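Local coordinates for putative phenazine biosynthesis PhzC/PhzF protein (Clostridium difficile, PDB 4DUN) that probably acts as an isomerase of the PhzF family, at residues E5-V9 with N43-T48; R145-L151 with W173-T179; E154-Y160 with V188-F192. All coordinates share one frame; numbering follows the deposited sequence.

Interaction 1: residues E5-V9 with N43-T48; sequences EYYIV and NNLPET
The phenol oxygen of Tyr-6 and the side-chain amide of Asn-43 face each other across this contact, and water 1 joins them. Tyr-6 OH lies 2.7 Å from the water, which in turn donates to Asn-43 OD1 over 2.9 Å. No direct hydrogen bond forms: Tyr-6 OH is 3.1 Å from Asn-43 ND2, but the angle is poor. The hydroxyl lies over the flat of the amide, with the ring and amide planes only 15° apart. The rotation of the amide is set from its other end, where Asn-43 ND2 donates to Thr-48 OG1 at 3.1 Å with an N-H...O angle of 161° and the acceptor close to the amide plane. That bond turns OD1 to the water and ties the last residue of helix 33-43 to Thr-48 of the following strand.

Leu-45 CD1 also approaches the hydroxyl, 3.4 Å from Tyr-6 OH, and the same methyl lies 3.8 Å from Ile-8 CG1, the two aliphatic chains crossing at about a right angle. Tyr-6 holds CG anti to its own nitrogen (chi1 179°), which carries the ring out from the strand until its hydroxyl reaches the turn. Thr-48 CG2 stands at the ring edge, 4.3 Å from Tyr-6 CE1.

Asn-44 leaves the helix with positive phi, and the turn leads directly to Glu-47, the predicted active-site residue, whose side chain touches His-74 instead of strand 4-11. Tyr-6 and Ile-8 also pack on Met-255 of strand 244-259, with the second subunit covering the same region, while Tyr-7, alternating with them along the strand, stacks on Phe-86 of helix 73-87.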
loop_
_atom_site.group_PDB
_atom_site.type_symbol
_atom_site.label_atom_id
_atom_site.label_comp_id
_atom_site.label_asym_id
_atom_site.label_seq_id
_atom_site.Cartn_x
_atom_site.Cartn_y
_atom_site.Cartn_z
ATOM N N GLU A 5 -19.419 -1.620 6.020
ATOM C CA GLU A 5 -19.076 -0.216 5.732
ATOM C C GLU A 5 -17.573 -0.042 5.832
ATOM O O GLU A 5 -16.943 -0.595 6.742
ATOM C CB GLU A 5 -19.785 0.747 6.686
ATOM C CG GLU A 5 -21.295 0.665 6.719
ATOM C CD GLU A 5 -21.845 1.314 7.976
ATOM O OE1 GLU A 5 -22.274 0.576 8.896
ATOM O OE2 GLU A 5 -21.733 2.555 8.091
ATOM N N TYR A 6 -16.985 0.705 4.902
ATOM C CA TYR A 6 -15.530 0.862 4.864
ATOM C C TYR A 6 -15.176 2.317 4.583
ATOM O O TYR A 6 -15.822 2.978 3.756
ATOM C CB TYR A 6 -14.905 -0.098 3.818
ATOM C CG TYR A 6 -13.402 0.052 3.727
ATOM C CD1 TYR A 6 -12.582 -0.276 4.803
ATOM C CD2 TYR A 6 -12.806 0.636 2.610
ATOM C CE1 TYR A 6 -11.207 -0.043 4.767
ATOM C CE2 TYR A 6 -11.434 0.867 2.560
ATOM C CZ TYR A 6 -10.640 0.532 3.646
ATOM O OH TYR A 6 -9.286 0.740 3.604
ATOM N N TYR A 7 -14.176 2.821 5.318
ATOM C CA TYR A 7 -13.745 4.208 5.293
ATOM C C TYR A 7 -12.245 4.304 5.267
ATOM O O TYR A 7 -11.569 3.529 5.951
ATOM C CB TYR A 7 -14.240 4.941 6.579
ATOM C CG TYR A 7 -15.724 4.828 6.844
ATOM C CD1 TYR A 7 -16.252 3.729 7.519
ATOM C CD2 TYR A 7 -16.601 5.834 6.449
ATOM C CE1 TYR A 7 -17.626 3.608 7.747
ATOM C CE2 TYR A 7 -17.972 5.734 6.691
ATOM C CZ TYR A 7 -18.479 4.622 7.342
ATOM O OH TYR A 7 -19.832 4.535 7.577
ATOM N N ILE A 8 -11.719 5.281 4.530
ATOM C CA ILE A 8 -10.294 5.622 4.548
ATOM C C ILE A 8 -10.217 6.994 5.191
ATOM O O ILE A 8 -10.824 7.936 4.688
ATOM C CB ILE A 8 -9.579 5.592 3.179
ATOM C CG1 ILE A 8 -9.642 4.188 2.543
ATOM C CG2 ILE A 8 -8.115 6.073 3.366
ATOM C CD1 ILE A 8 -9.181 4.145 1.056
ATOM N N VAL A 9 -9.511 7.089 6.319
ATOM C CA VAL A 9 -9.442 8.308 7.129
ATOM C C VAL A 9 -7.999 8.683 7.394
ATOM O O VAL A 9 -7.201 7.811 7.752
ATOM C CB VAL A 9 -10.196 8.055 8.483
ATOM C CG1 VAL A 9 -10.055 9.229 9.466
ATOM C CG2 VAL A 9 -11.670 7.711 8.249
ATOM N N ASN A 43 -6.377 -3.858 1.234
ATOM C CA ASN A 43 -6.335 -2.406 1.363
ATOM C C ASN A 43 -4.912 -1.853 1.178
ATOM O O ASN A 43 -4.734 -0.786 0.571
ATOM C CB ASN A 43 -6.877 -1.989 2.720
ATOM C CG ASN A 43 -8.369 -2.132 2.801
ATOM O OD1 ASN A 43 -9.082 -2.000 1.808
ATOM N ND2 ASN A 43 -8.880 -2.345 4.013
ATOM N N ASN A 44 -3.908 -2.585 1.700
ATOM C CA ASN A 44 -2.492 -2.213 1.671
ATOM C C ASN A 44 -2.223 -0.858 2.366
ATOM O O ASN A 44 -1.211 -0.201 2.100
ATOM C CB ASN A 44 -1.922 -2.200 0.239
ATOM C CG ASN A 44 -0.427 -2.384 0.249
ATOM O OD1 ASN A 44 0.113 -3.161 1.060
ATOM N ND2 ASN A 44 0.276 -1.604 -0.570
ATOM N N LEU A 45 -3.125 -0.454 3.271
ATOM C CA LEU A 45 -2.915 0.749 4.057
ATOM C C LEU A 45 -2.075 0.365 5.300
ATOM O O LEU A 45 -2.063 -0.807 5.675
ATOM C CB LEU A 45 -4.256 1.422 4.417
ATOM C CG LEU A 45 -4.998 2.059 3.237
ATOM C CD1 LEU A 45 -6.396 2.518 3.648
ATOM C CD2 LEU A 45 -4.189 3.224 2.632
ATOM N N PRO A 46 -1.332 1.316 5.922
ATOM C CA PRO A 46 -0.463 0.967 7.071
ATOM C C PRO A 46 -1.174 0.102 8.122
ATOM O O PRO A 46 -0.608 -0.879 8.620
ATOM C CB PRO A 46 -0.073 2.328 7.635
ATOM C CG PRO A 46 -0.043 3.221 6.412
ATOM C CD PRO A 46 -1.209 2.755 5.568
ATOM N N GLU A 47 -2.446 0.429 8.387
ATOM C CA GLU A 47 -3.336 -0.384 9.209
ATOM C C GLU A 47 -4.754 -0.300 8.691
ATOM O O GLU A 47 -5.165 0.752 8.167
ATOM C CB GLU A 47 -3.345 0.065 10.695
ATOM C CG GLU A 47 -2.137 -0.345 11.532
ATOM C CD GLU A 47 -0.921 0.558 11.441
ATOM O OE1 GLU A 47 -1.026 1.677 10.881
ATOM O OE2 GLU A 47 0.161 0.121 11.899
ATOM N N THR A 48 -5.515 -1.396 8.880
ATOM C CA THR A 48 -6.972 -1.442 8.757
ATOM C C THR A 48 -7.491 -1.771 10.147
ATOM O O THR A 48 -7.107 -2.800 10.731
ATOM C CB THR A 48 -7.504 -2.420 7.686
ATOM O OG1 THR A 48 -7.034 -1.967 6.420
ATOM C CG2 THR A 48 -9.047 -2.458 7.660
HETATM O O HOH W 1 -8.533 0.697 0.971
#

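Interaction 2: residues R145-L151 with W173-T179; sequences RDLILLL and WLGIIIT
Leu-147 lies across the indole of Trp-173 and covers one ring face. Its CB is 3.8 Å from the centroid of the five-membered ring and 21° off the normal, a CH-pi contact, while CD1 sits 3.7 Å above the ring plane, over its centre. The backbone places CB; the first torsion, with CG anti to the backbone N (chi1 180°), carries CG and with it CD1 over the ring. The ring is held in turn by a hydrogen bond from Trp-173 NE1 to Ser-143 OG. On the same side of the strands, Leu-147 and Ile-176 run side by side, and Leu-149 CD1 is equally far, 4.0 Å, from Ile-176 CG2 and from Ile-178 CG2.

Strands 147-150 and 176-179 are parallel neighbours, their directions 22° apart, in the second lobe of a fold that, as in other PhzF proteins, consists of two similar halves. A continuous ladder shows the register: Leu-147 N to Gly-175 O, Ile-177 N to Leu-147 O (2.7 Å), Leu-149 N to Ile-177 O, Thr-179 N to Leu-149 O and Leu-151 N to Thr-179 O.

Ile-148, Leu-150 and Thr-179 occupy the other face, against helix 207-218, with Ile-177 packing on Tyr-191. Ile-148 and Ile-177 point the same way, Ile-148 CG1 3.9 Å from Ile-177 CD1, whereas Thr-179 meets Ile-148 through its methyl, its OG1 bonding to Val-188 O and accepting from Trp-214 NE1.

Before the strands, Arg-145 and Leu-174 lie alongside each other, with Leu-174 CD2 3.6 Å above one face of the guanidinium plane. That plane is fixed by Asp-146, whose OD2 receives both NE and NH1 side-on; NH1 comes to the syn lone pair at 2.8 Å. Asp-146 OD1 takes a hydrogen bond from Tyr-191 OH and a weak one from Gly-175 N.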
loop_
_atom_site.group_PDB
_atom_site.type_symbol
_atom_site.label_atom_id
_atom_site.label_comp_id
_atom_site.label_asym_id
_atom_site.label_seq_id
_atom_site.Cartn_x
_atom_site.Cartn_y
_atom_site.Cartn_z
ATOM N N ARG A 145 11.093 3.849 25.626
ATOM C CA ARG A 145 10.775 2.727 24.719
ATOM C C ARG A 145 11.555 2.981 23.401
ATOM O O ARG A 145 12.161 2.074 22.825
ATOM C CB ARG A 145 9.261 2.667 24.467
ATOM C CG ARG A 145 8.843 1.576 23.478
ATOM C CD ARG A 145 7.459 1.817 22.917
ATOM N NE ARG A 145 7.409 3.002 22.054
ATOM C CZ ARG A 145 6.287 3.515 21.562
ATOM N NH1 ARG A 145 6.327 4.601 20.802
ATOM N NH2 ARG A 145 5.119 2.937 21.811
ATOM N N ASP A 146 11.592 4.262 23.008
ATOM C CA ASP A 146 12.280 4.777 21.827
ATOM C C ASP A 146 13.528 5.567 22.215
ATOM O O ASP A 146 13.656 6.042 23.356
ATOM C CB ASP A 146 11.332 5.701 21.038
ATOM C CG ASP A 146 9.991 5.078 20.693
ATOM O OD1 ASP A 146 9.983 4.025 20.021
ATOM O OD2 ASP A 146 8.958 5.627 21.122
ATOM N N LEU A 147 14.443 5.726 21.248
ATOM C CA LEU A 147 15.639 6.549 21.422
ATOM C C LEU A 147 15.284 7.962 20.989
ATOM O O LEU A 147 14.666 8.144 19.930
ATOM C CB LEU A 147 16.821 6.006 20.604
ATOM C CG LEU A 147 18.133 6.783 20.689
ATOM C CD1 LEU A 147 18.740 6.710 22.101
ATOM C CD2 LEU A 147 19.156 6.220 19.677
ATOM N N ILE A 148 15.611 8.955 21.822
ATOM C CA ILE A 148 15.258 10.341 21.521
ATOM C C ILE A 148 16.530 11.138 21.282
ATOM O O ILE A 148 17.374 11.237 22.180
ATOM C CB ILE A 148 14.387 10.949 22.648
ATOM C CG1 ILE A 148 13.105 10.089 22.858
ATOM C CG2 ILE A 148 14.029 12.423 22.334
ATOM C CD1 ILE A 148 12.497 10.197 24.200
ATOM N N LEU A 149 16.635 11.727 20.085
ATOM C CA LEU A 149 17.791 12.535 19.688
ATOM C C LEU A 149 17.394 13.979 19.570
ATOM O O LEU A 149 16.581 14.344 18.709
ATOM C CB LEU A 149 18.402 12.037 18.351
ATOM C CG LEU A 149 18.715 10.514 18.246
ATOM C CD1 LEU A 149 19.185 10.138 16.840
ATOM C CD2 LEU A 149 19.727 10.071 19.305
ATOM N N LEU A 150 17.928 14.803 20.470
ATOM C CA LEU A 150 17.655 16.231 20.436
ATOM C C LEU A 150 18.574 16.884 19.418
ATOM O O LEU A 150 19.796 16.873 19.590
ATOM C CB LEU A 150 17.800 16.876 21.837
ATOM C CG LEU A 150 17.686 18.412 21.864
ATOM C CD1 LEU A 150 16.234 18.874 21.635
ATOM C CD2 LEU A 150 18.248 18.987 23.137
ATOM N N LEU A 151 17.990 17.471 18.361
ATOM C CA LEU A 151 18.782 18.173 17.351
ATOM C C LEU A 151 18.768 19.674 17.647
ATOM O O LEU A 151 17.998 20.113 18.493
ATOM C CB LEU A 151 18.302 17.850 15.929
ATOM C CG LEU A 151 18.270 16.349 15.524
ATOM C CD1 LEU A 151 17.975 16.196 14.025
ATOM C CD2 LEU A 151 19.593 15.619 15.850
ATOM N N TRP A 173 16.155 -0.024 21.388
ATOM C CA TRP A 173 14.960 0.820 21.260
ATOM C C TRP A 173 14.020 0.358 20.134
ATOM O O TRP A 173 14.474 -0.271 19.179
ATOM C CB TRP A 173 15.384 2.290 21.040
ATOM C CG TRP A 173 16.204 2.813 22.187
ATOM C CD1 TRP A 173 15.737 3.240 23.397
ATOM C CD2 TRP A 173 17.636 2.790 22.295
ATOM N NE1 TRP A 173 16.789 3.555 24.227
ATOM C CE2 TRP A 173 17.966 3.269 23.583
ATOM C CE3 TRP A 173 18.677 2.459 21.407
ATOM C CZ2 TRP A 173 19.292 3.396 24.018
ATOM C CZ3 TRP A 173 19.991 2.594 21.834
ATOM C CH2 TRP A 173 20.290 3.066 23.121
ATOM N N LEU A 174 12.707 0.658 20.266
ATOM C CA LEU A 174 11.700 0.283 19.265
ATOM C C LEU A 174 11.817 1.186 18.031
ATOM O O LEU A 174 11.952 0.699 16.908
ATOM C CB LEU A 174 10.263 0.337 19.845
ATOM C CG LEU A 174 9.102 0.089 18.834
ATOM C CD1 LEU A 174 9.105 -1.335 18.299
ATOM C CD2 LEU A 174 7.751 0.380 19.464
ATOM N N GLY A 175 11.736 2.483 18.264
ATOM C CA GLY A 175 11.830 3.498 17.228
ATOM C C GLY A 175 12.891 4.529 17.546
ATOM O O GLY A 175 13.390 4.602 18.675
ATOM N N ILE A 176 13.240 5.325 16.545
ATOM C CA ILE A 176 14.237 6.387 16.667
ATOM C C ILE A 176 13.519 7.703 16.436
ATOM O O ILE A 176 12.966 7.928 15.352
ATOM C CB ILE A 176 15.439 6.203 15.683
ATOM C CG1 ILE A 176 16.042 4.760 15.718
ATOM C CG2 ILE A 176 16.496 7.299 15.869
ATOM C CD1 ILE A 176 16.607 4.245 17.095
ATOM N N ILE A 177 13.565 8.574 17.447
ATOM C CA ILE A 177 12.931 9.882 17.405
ATOM C C ILE A 177 13.997 10.973 17.282
ATOM O O ILE A 177 14.990 10.953 18.021
ATOM C CB ILE A 177 12.075 10.114 18.696
ATOM C CG1 ILE A 177 10.943 9.063 18.869
ATOM C CG2 ILE A 177 11.521 11.563 18.778
ATOM C CD1 ILE A 177 10.362 9.057 20.278
ATOM N N ILE A 178 13.767 11.946 16.391
ATOM C CA ILE A 178 14.591 13.140 16.313
ATOM C C ILE A 178 13.657 14.299 16.686
ATOM O O ILE A 178 12.490 14.282 16.304
ATOM C CB ILE A 178 15.351 13.330 14.973
ATOM C CG1 ILE A 178 14.379 13.434 13.770
ATOM C CG2 ILE A 178 16.417 12.238 14.779
ATOM C CD1 ILE A 178 15.055 13.843 12.429
ATOM N N THR A 179 14.114 15.240 17.517
ATOM C CA THR A 179 13.220 16.313 17.968
ATOM C C THR A 179 13.978 17.632 18.091
ATOM O O THR A 179 15.190 17.624 18.276
ATOM C CB THR A 179 12.539 15.908 19.320
ATOM O OG1 THR A 179 11.530 16.854 19.657
ATOM C CG2 THR A 179 13.531 15.799 20.483
#

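Interaction 3: residues E154-Y160 with V188-F192; sequences EQEVINY and VSRYF
Two hydrogen bonds from one nitrogen carry the polar part of the contact. Arg-190 NH1 donates to Val-157 O at 2.8 Å, lying in the carbonyl plane with the acceptor near the guanidinium plane, and to Tyr-160 O, also at 2.8 Å but tilted from both planes. The arginine chain bends at chi3 (71°), which swings the guanidinium toward the last turn of helix 154-159.

Apolar packing runs alongside. Val-157 and Arg-190 lie antiparallel, Val-157 CG1 3.7 Å from Arg-190 CD, and Val-157 CG2 is 4.2 Å from Val-188 CG2. At the helix start, the carboxylate oxygen Glu-154 OE2 meets Val-188 CG1 at 3.3 Å, while OE1 bonds to Ser-183 OG.

The aromatic pair is Tyr-160 and Phe-192: centroids 5.3 Å apart, planes at 37°, an oblique meeting with Tyr-160 CD1 3.6 Å from Phe-192 CE2. Phe-192 CZ also lies over one face of the Arg-190 guanidinium, near its rim.

Val-157 O belongs to the last turn and Tyr-160 O lies just beyond it, so a cationic donor there would probably be favoured by the helix end; the salt bridge from Arg-190 NE to Glu-199 probably balances the buried charge.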
loop_
_atom_site.group_PDB
_atom_site.type_symbol
_atom_site.label_atom_id
_atom_site.label_comp_id
_atom_site.label_asym_id
_atom_site.label_seq_id
_atom_site.Cartn_x
_atom_site.Cartn_y
_atom_site.Cartn_z
ATOM N N GLU A 154 14.827 23.008 13.919
ATOM C CA GLU A 154 13.805 22.396 13.086
ATOM C C GLU A 154 14.430 22.035 11.724
ATOM O O GLU A 154 14.176 20.941 11.215
ATOM C CB GLU A 154 12.620 23.361 12.925
ATOM C CG GLU A 154 11.563 22.839 11.972
ATOM C CD GLU A 154 10.310 23.679 11.901
ATOM O OE1 GLU A 154 10.064 24.282 10.836
ATOM O OE2 GLU A 154 9.555 23.712 12.897
ATOM N N GLN A 155 15.322 22.910 11.187
ATOM C CA GLN A 155 16.013 22.656 9.925
ATOM C C GLN A 155 16.785 21.326 9.979
ATOM O O GLN A 155 16.714 20.560 9.020
ATOM C CB GLN A 155 16.970 23.810 9.548
ATOM C CG GLN A 155 17.401 23.757 8.077
ATOM C CD GLN A 155 16.214 23.762 7.132
ATOM O OE1 GLN A 155 15.380 24.671 7.156
ATOM N NE2 GLN A 155 16.080 22.717 6.320
ATOM N N GLU A 156 17.473 21.039 11.097
ATOM C CA GLU A 156 18.235 19.785 11.228
ATOM C C GLU A 156 17.293 18.564 11.234
ATOM O O GLU A 156 17.619 17.540 10.614
ATOM C CB GLU A 156 19.121 19.793 12.477
ATOM C CG GLU A 156 20.393 20.600 12.297
ATOM C CD GLU A 156 21.422 20.425 13.396
ATOM O OE1 GLU A 156 21.130 19.716 14.388
ATOM O OE2 GLU A 156 22.539 20.971 13.247
ATOM N N VAL A 157 16.097 18.715 11.828
ATOM C CA VAL A 157 15.059 17.666 11.844
ATOM C C VAL A 157 14.602 17.422 10.394
ATOM O O VAL A 157 14.590 16.278 9.950
ATOM C CB VAL A 157 13.893 18.013 12.811
ATOM C CG1 VAL A 157 12.699 17.060 12.637
ATOM C CG2 VAL A 157 14.385 17.986 14.260
ATOM N N ILE A 158 14.293 18.492 9.648
ATOM C CA ILE A 158 13.886 18.406 8.232
ATOM C C ILE A 158 15.008 17.744 7.387
ATOM O O ILE A 158 14.708 16.906 6.539
ATOM C CB ILE A 158 13.513 19.820 7.682
ATOM C CG1 ILE A 158 12.287 20.415 8.427
ATOM C CG2 ILE A 158 13.278 19.812 6.147
ATOM C CD1 ILE A 158 12.108 21.932 8.244
ATOM N N ASN A 159 16.283 18.135 7.609
ATOM C CA ASN A 159 17.433 17.651 6.823
ATOM C C ASN A 159 17.771 16.178 6.996
ATOM O O ASN A 159 18.381 15.583 6.100
ATOM C CB ASN A 159 18.689 18.461 7.170
ATOM C CG ASN A 159 18.652 19.879 6.662
ATOM O OD1 ASN A 159 17.760 20.273 5.905
ATOM N ND2 ASN A 159 19.627 20.680 7.070
ATOM N N TYR A 160 17.423 15.605 8.147
ATOM C CA TYR A 160 17.783 14.229 8.455
ATOM C C TYR A 160 17.242 13.243 7.419
ATOM O O TYR A 160 16.093 13.342 7.006
ATOM C CB TYR A 160 17.272 13.878 9.849
ATOM C CG TYR A 160 17.780 12.563 10.390
ATOM C CD1 TYR A 160 17.045 11.388 10.230
ATOM C CD2 TYR A 160 18.949 12.504 11.144
ATOM C CE1 TYR A 160 17.507 10.172 10.735
ATOM C CE2 TYR A 160 19.393 11.304 11.696
ATOM C CZ TYR A 160 18.666 10.140 11.491
ATOM O OH TYR A 160 19.093 8.960 12.043
ATOM N N VAL A 188 8.938 19.955 17.382
ATOM C CA VAL A 188 8.754 19.118 16.211
ATOM C C VAL A 188 9.451 17.809 16.427
ATOM O O VAL A 188 10.375 17.730 17.245
ATOM C CB VAL A 188 9.257 19.798 14.894
ATOM C CG1 VAL A 188 8.463 21.061 14.566
ATOM C CG2 VAL A 188 10.769 20.093 14.938
ATOM N N SER A 189 9.061 16.800 15.660
ATOM C CA SER A 189 9.730 15.490 15.699
ATOM C C SER A 189 9.473 14.721 14.415
ATOM O O SER A 189 8.633 15.104 13.608
ATOM C CB SER A 189 9.302 14.653 16.907
ATOM O OG SER A 189 7.970 14.169 16.762
ATOM N N ARG A 190 10.282 13.706 14.198
ATOM C CA ARG A 190 10.149 12.705 13.152
ATOM C C ARG A 190 10.428 11.370 13.830
ATOM O O ARG A 190 11.272 11.298 14.732
ATOM C CB ARG A 190 11.051 12.959 11.946
ATOM C CG ARG A 190 10.593 14.161 11.107
ATOM C CD ARG A 190 11.633 14.532 10.092
ATOM N NE ARG A 190 11.716 13.537 9.028
ATOM C CZ ARG A 190 12.724 13.434 8.171
ATOM N NH1 ARG A 190 13.765 14.269 8.247
ATOM N NH2 ARG A 190 12.706 12.498 7.233
ATOM N N TYR A 191 9.675 10.342 13.451
ATOM C CA TYR A 191 9.773 9.025 14.075
ATOM C C TYR A 191 10.102 7.985 13.008
ATOM O O TYR A 191 9.370 7.854 12.028
ATOM C CB TYR A 191 8.442 8.699 14.794
ATOM C CG TYR A 191 8.457 7.432 15.616
ATOM C CD1 TYR A 191 8.267 6.188 15.020
ATOM C CD2 TYR A 191 8.516 7.482 17.005
ATOM C CE1 TYR A 191 8.243 5.013 15.783
ATOM C CE2 TYR A 191 8.503 6.316 17.777
ATOM C CZ TYR A 191 8.365 5.083 17.161
ATOM O OH TYR A 191 8.340 3.936 17.916
ATOM N N PHE A 192 11.182 7.232 13.215
ATOM C CA PHE A 192 11.647 6.222 12.264
ATOM C C PHE A 192 11.483 4.809 12.819
ATOM O O PHE A 192 11.851 4.534 13.973
ATOM C CB PHE A 192 13.121 6.488 11.866
ATOM C CG PHE A 192 13.296 7.890 11.310
ATOM C CD1 PHE A 192 12.884 8.201 10.017
ATOM C CD2 PHE A 192 13.826 8.908 12.098
ATOM C CE1 PHE A 192 12.994 9.509 9.521
ATOM C CE2 PHE A 192 13.928 10.214 11.605
ATOM C CZ PHE A 192 13.520 10.500 10.313
#

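How the interactions relate
From the N terminus, interaction 1 comes first: strand 4-11 meets the end of helix 33-43 and the turn after it, closing a loop of 33 residues in the first half of the chain. It is complete before the others open and lies on the opposite side of the chain's centre from interaction 2, about 28 Å between centres. Interactions 2 and 3 instead cross: 145-151, 154-160, 173-179 and 188-192 follow in order, so their loops, of 21 and 27 residues, overlap without either containing the other. They touch, as with Ile-178 CD1 3.4 Å from Tyr-160 CB. Together they join strands 147-150, 176-181 and 187-193 with helix 154-159 in the second lobe.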